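PDB 5KHO: Ras-interacting protein 1 from Homo sapiens, which regulates GTPase signalling, cell architecture and adhesion in the vascular endothelium and is required for blood vessel formation, seen here as its Ras-associating domain. Local coordinates for residues 14-26 with 30-42. Sequence-based numbering, arbitrary orientation.
Sequences APPGVLKIFGAGL and ANYKSVLATARST
Leu19 and Ile21 pair with Val35 and Lys33 as the hydrogen-bonded pairs of an antiparallel beta hairpin, strands 18-22 and 30-36, whose axes run at 145°. Leu19 N donates to Val35 O at 3.0 Å. Farther out, Ala37 N reaches Gly17 O and Gly23 N reaches Asn31 O. On one face of the hairpin, Tyr32 meets both Lys20 and Phe22. Its CG sits between the backbone N and the carbonyl carbon (chi1 65°), which stands the ring beside Phe22. Lys20 bends over the face of this ring, with CD 3.4 Å from Tyr32 CE1. Tyr32 CB in turn covers the centre of the Phe22 ring, 3.8 Å from its centroid. The two rings are oblique, with planes at 46°. With an alanine in place of Tyr32, the Lys20 chain would probably lose the ring it lies over, and the acidic side chain that Tyr32 OH bonds on the chain of another protein would lose its hydrogen-bond partner. On the other face, Ile21 CD1 meets Val35 CG2 at 3.5 Å, and Leu19 CD1 packs on Ala37 CB at 3.7 Å. Leu19 on this side touches Leu46 of helix 43-54 and Leu107 of helix 106-112. The hairpin opens the ubiquitin-like fold of the Ras-associating domain. Strand 18-22 continues the sheet into strand 120-127, while strand 30-36 pairs antiparallel with a strand of the other protein.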
loop_
_atom_site.group_PDB
_atom_site.type_symbol
_atom_site.label_atom_id
_atom_site.label_comp_id
_atom_site.label_asym_id
_atom_site.label_seq_id
_atom_site.Cartn_x
_atom_site.Cartn_y
_atom_site.Cartn_z
ATOM N N ALA B 14 -14.733 -5.959 -2.174
ATOM C CA ALA B 14 -16.135 -6.157 -2.660
ATOM C C ALA B 14 -17.243 -5.356 -1.916
ATOM O O ALA B 14 -17.915 -4.550 -2.574
ATOM C CB ALA B 14 -16.483 -7.647 -2.755
ATOM N N PRO B 15 -17.417 -5.540 -0.566
ATOM C CA PRO B 15 -18.642 -5.042 0.119
ATOM C C PRO B 15 -18.869 -3.521 0.013
ATOM O O PRO B 15 -17.883 -2.776 -0.001
ATOM C CB PRO B 15 -18.414 -5.441 1.586
ATOM C CG PRO B 15 -16.935 -5.505 1.733
ATOM C CD PRO B 15 -16.441 -6.052 0.423
ATOM N N PRO B 16 -20.152 -3.062 -0.063
ATOM C CA PRO B 16 -20.447 -1.626 -0.243
ATOM C C PRO B 16 -20.060 -0.789 0.984
ATOM O O PRO B 16 -20.924 -0.207 1.650
ATOM C CB PRO B 16 -21.963 -1.603 -0.496
ATOM C CG PRO B 16 -22.473 -2.834 0.169
ATOM C CD PRO B 16 -21.395 -3.863 -0.015
ATOM N N GLY B 17 -18.755 -0.728 1.246
ATOM C CA GLY B 17 -18.199 -0.138 2.459
ATOM C C GLY B 17 -18.264 1.375 2.551
ATOM O O GLY B 17 -18.779 2.056 1.653
ATOM N N VAL B 18 -17.748 1.891 3.664
ATOM C CA VAL B 18 -17.663 3.334 3.895
ATOM C C VAL B 18 -16.205 3.786 3.959
ATOM O O VAL B 18 -15.344 3.057 4.462
ATOM C CB VAL B 18 -18.492 3.816 5.124
ATOM C CG1 VAL B 18 -19.957 3.442 4.950
ATOM C CG2 VAL B 18 -17.961 3.267 6.446
ATOM N N LEU B 19 -15.936 4.974 3.424
ATOM C CA LEU B 19 -14.596 5.544 3.455
ATOM C C LEU B 19 -14.625 6.882 4.165
ATOM O O LEU B 19 -15.351 7.776 3.738
ATOM C CB LEU B 19 -14.043 5.725 2.038
ATOM C CG LEU B 19 -14.076 4.581 1.019
ATOM C CD1 LEU B 19 -13.597 5.100 -0.329
ATOM C CD2 LEU B 19 -13.245 3.379 1.452
ATOM N N LYS B 20 -13.853 6.998 5.254
ATOM C CA LYS B 20 -13.578 8.293 5.903
ATOM C C LYS B 20 -12.714 9.158 4.971
ATOM O O LYS B 20 -11.596 8.779 4.647
ATOM C CB LYS B 20 -12.854 8.144 7.256
ATOM C CG LYS B 20 -12.935 6.807 7.974
ATOM C CD LYS B 20 -13.961 6.804 9.080
ATOM C CE LYS B 20 -13.736 5.659 10.051
ATOM N NZ LYS B 20 -12.790 6.033 11.141
ATOM N N ILE B 21 -13.251 10.294 4.530
ATOM C CA ILE B 21 -12.517 11.274 3.718
ATOM C C ILE B 21 -12.116 12.407 4.660
ATOM O O ILE B 21 -12.981 13.162 5.126
ATOM C CB ILE B 21 -13.371 11.806 2.522
ATOM C CG1 ILE B 21 -13.327 10.867 1.322
ATOM C CG2 ILE B 21 -12.821 13.108 1.972
ATOM C CD1 ILE B 21 -14.001 9.530 1.501
ATOM N N PHE B 22 -10.822 12.512 4.964
ATOM C CA PHE B 22 -10.364 13.480 5.969
ATOM C C PHE B 22 -10.245 14.870 5.390
ATOM O O PHE B 22 -9.636 15.070 4.338
ATOM C CB PHE B 22 -9.061 13.042 6.653
ATOM C CG PHE B 22 -9.253 11.963 7.679
ATOM C CD1 PHE B 22 -9.593 10.648 7.295
ATOM C CD2 PHE B 22 -9.108 12.244 9.037
ATOM C CE1 PHE B 22 -9.782 9.650 8.248
ATOM C CE2 PHE B 22 -9.287 11.238 9.995
ATOM C CZ PHE B 22 -9.621 9.941 9.600
ATOM N N GLY B 23 -10.868 15.820 6.077
ATOM C CA GLY B 23 -10.848 17.228 5.677
ATOM C C GLY B 23 -9.811 17.970 6.480
ATOM O O GLY B 23 -10.155 18.806 7.330
ATOM N N ALA B 24 -8.544 17.628 6.212
ATOM C CA ALA B 24 -7.366 18.264 6.806
ATOM C C ALA B 24 -7.412 19.765 6.500
ATOM O O ALA B 24 -6.884 20.222 5.479
ATOM C CB ALA B 24 -6.083 17.613 6.280
ATOM N N GLY B 25 -8.100 20.495 7.385
ATOM C CA GLY B 25 -8.376 21.925 7.240
ATOM C C GLY B 25 -9.129 22.347 5.987
ATOM O O GLY B 25 -8.513 22.662 4.964
ATOM N N LEU B 26 -10.457 22.341 6.060
ATOM C CA LEU B 26 -11.303 22.997 5.052
ATOM C C LEU B 26 -12.384 23.794 5.773
ATOM O O LEU B 26 -12.606 24.973 5.482
ATOM C CB LEU B 26 -11.937 21.991 4.079
ATOM C CG LEU B 26 -11.113 21.008 3.239
ATOM C CD1 LEU B 26 -12.045 19.997 2.577
ATOM C CD2 LEU B 26 -10.244 21.709 2.200
ATOM N N ALA B 30 -14.047 20.118 11.578
ATOM C CA ALA B 30 -14.267 18.866 10.847
ATOM C C ALA B 30 -13.016 18.002 10.713
ATOM O O ALA B 30 -12.068 18.359 10.010
ATOM C CB ALA B 30 -14.873 19.149 9.475
ATOM N N ASN B 31 -13.041 16.857 11.391
ATOM C CA ASN B 31 -11.980 15.856 11.316
ATOM C C ASN B 31 -12.115 15.015 10.050
ATOM O O ASN B 31 -11.201 14.977 9.218
ATOM C CB ASN B 31 -11.987 14.976 12.571
ATOM C CG ASN B 31 -10.904 13.919 12.557
ATOM O OD1 ASN B 31 -11.150 12.764 12.917
ATOM N ND2 ASN B 31 -9.693 14.307 12.149
ATOM N N TYR B 32 -13.242 14.325 9.917
ATOM C CA TYR B 32 -13.580 13.655 8.667
ATOM C C TYR B 32 -15.084 13.623 8.448
ATOM O O TYR B 32 -15.863 13.679 9.403
ATOM C CB TYR B 32 -12.990 12.239 8.613
ATOM C CG TYR B 32 -13.551 11.264 9.626
ATOM C CD1 TYR B 32 -14.748 10.563 9.377
ATOM C CD2 TYR B 32 -12.874 11.014 10.825
ATOM C CE1 TYR B 32 -15.259 9.667 10.308
ATOM C CE2 TYR B 32 -13.367 10.104 11.760
ATOM C CZ TYR B 32 -14.555 9.432 11.501
ATOM O OH TYR B 32 -15.048 8.542 12.435
ATOM N N LYS B 33 -15.470 13.563 7.179
ATOM C CA LYS B 33 -16.826 13.228 6.773
ATOM C C LYS B 33 -16.689 12.036 5.826
ATOM O O LYS B 33 -15.763 11.988 5.009
ATOM C CB LYS B 33 -17.501 14.418 6.089
ATOM C CG LYS B 33 -17.246 15.751 6.779
ATOM C CD LYS B 33 -18.354 16.776 6.627
ATOM C CE LYS B 33 -17.873 18.096 7.209
ATOM N NZ LYS B 33 -18.950 19.073 7.534
ATOM N N SER B 34 -17.579 11.060 5.944
ATOM C CA SER B 34 -17.407 9.813 5.204
ATOM C C SER B 34 -18.502 9.525 4.180
ATOM O O SER B 34 -19.674 9.781 4.423
ATOM C CB SER B 34 -17.222 8.639 6.166
ATOM O OG SER B 34 -18.415 8.319 6.838
ATOM N N VAL B 35 -18.091 8.993 3.036
ATOM C CA VAL B 35 -19.000 8.671 1.936
ATOM C C VAL B 35 -19.149 7.151 1.728
ATOM O O VAL B 35 -18.278 6.364 2.141
ATOM C CB VAL B 35 -18.573 9.366 0.613
ATOM C CG1 VAL B 35 -18.675 10.875 0.730
ATOM C CG2 VAL B 35 -17.160 8.978 0.201
ATOM N N LEU B 36 -20.260 6.748 1.109
ATOM C CA LEU B 36 -20.440 5.369 0.667
ATOM C C LEU B 36 -19.705 5.148 -0.641
ATOM O O LEU B 36 -19.766 5.986 -1.545
ATOM C CB LEU B 36 -21.923 5.039 0.498
ATOM C CG LEU B 36 -22.635 4.572 1.771
ATOM C CD1 LEU B 36 -24.068 5.079 1.798
ATOM C CD2 LEU B 36 -22.578 3.056 1.938
ATOM N N ALA B 37 -18.991 4.034 -0.730
ATOM C CA ALA B 37 -18.297 3.676 -1.962
ATOM C C ALA B 37 -18.501 2.207 -2.333
ATOM O O ALA B 37 -18.429 1.310 -1.481
ATOM C CB ALA B 37 -16.817 4.017 -1.869
ATOM N N THR B 38 -18.768 1.980 -3.613
ATOM C CA THR B 38 -18.917 0.628 -4.147
ATOM C C THR B 38 -17.562 0.169 -4.700
ATOM O O THR B 38 -16.565 0.876 -4.540
ATOM C CB THR B 38 -20.059 0.555 -5.198
ATOM O OG1 THR B 38 -19.750 1.374 -6.336
ATOM C CG2 THR B 38 -21.380 1.029 -4.583
ATOM N N ALA B 39 -17.510 -1.009 -5.319
ATOM C CA ALA B 39 -16.297 -1.444 -6.026
ATOM C C ALA B 39 -16.106 -0.684 -7.344
ATOM O O ALA B 39 -15.003 -0.654 -7.895
ATOM C CB ALA B 39 -16.316 -2.943 -6.267
ATOM N N ARG B 40 -17.184 -0.064 -7.831
ATOM C CA ARG B 40 -17.188 0.677 -9.098
ATOM C C ARG B 40 -17.092 2.200 -8.941
ATOM O O ARG B 40 -16.814 2.910 -9.916
ATOM C CB ARG B 40 -18.425 0.310 -9.924
ATOM C CG ARG B 40 -18.216 -0.838 -10.904
ATOM C CD ARG B 40 -19.498 -1.622 -11.190
ATOM N NE ARG B 40 -20.715 -0.797 -11.295
ATOM C CZ ARG B 40 -21.080 -0.061 -12.351
ATOM N NH1 ARG B 40 -22.210 0.631 -12.304
ATOM N NH2 ARG B 40 -20.331 0.001 -13.449
ATOM N N SER B 41 -17.326 2.694 -7.725
ATOM C CA SER B 41 -17.191 4.119 -7.413
ATOM C C SER B 41 -15.806 4.620 -7.819
ATOM O O SER B 41 -14.795 4.003 -7.467
ATOM C CB SER B 41 -17.438 4.361 -5.922
ATOM O OG SER B 41 -18.808 4.217 -5.609
ATOM N N THR B 42 -15.783 5.707 -8.594
ATOM C CA THR B 42 -14.533 6.346 -9.053
ATOM C C THR B 42 -14.105 7.453 -8.099
ATOM O O THR B 42 -14.924 7.959 -7.331
ATOM C CB THR B 42 -14.651 6.954 -10.473
ATOM O OG1 THR B 42 -15.540 8.075 -10.448
ATOM C CG2 THR B 42 -15.127 5.925 -11.510
#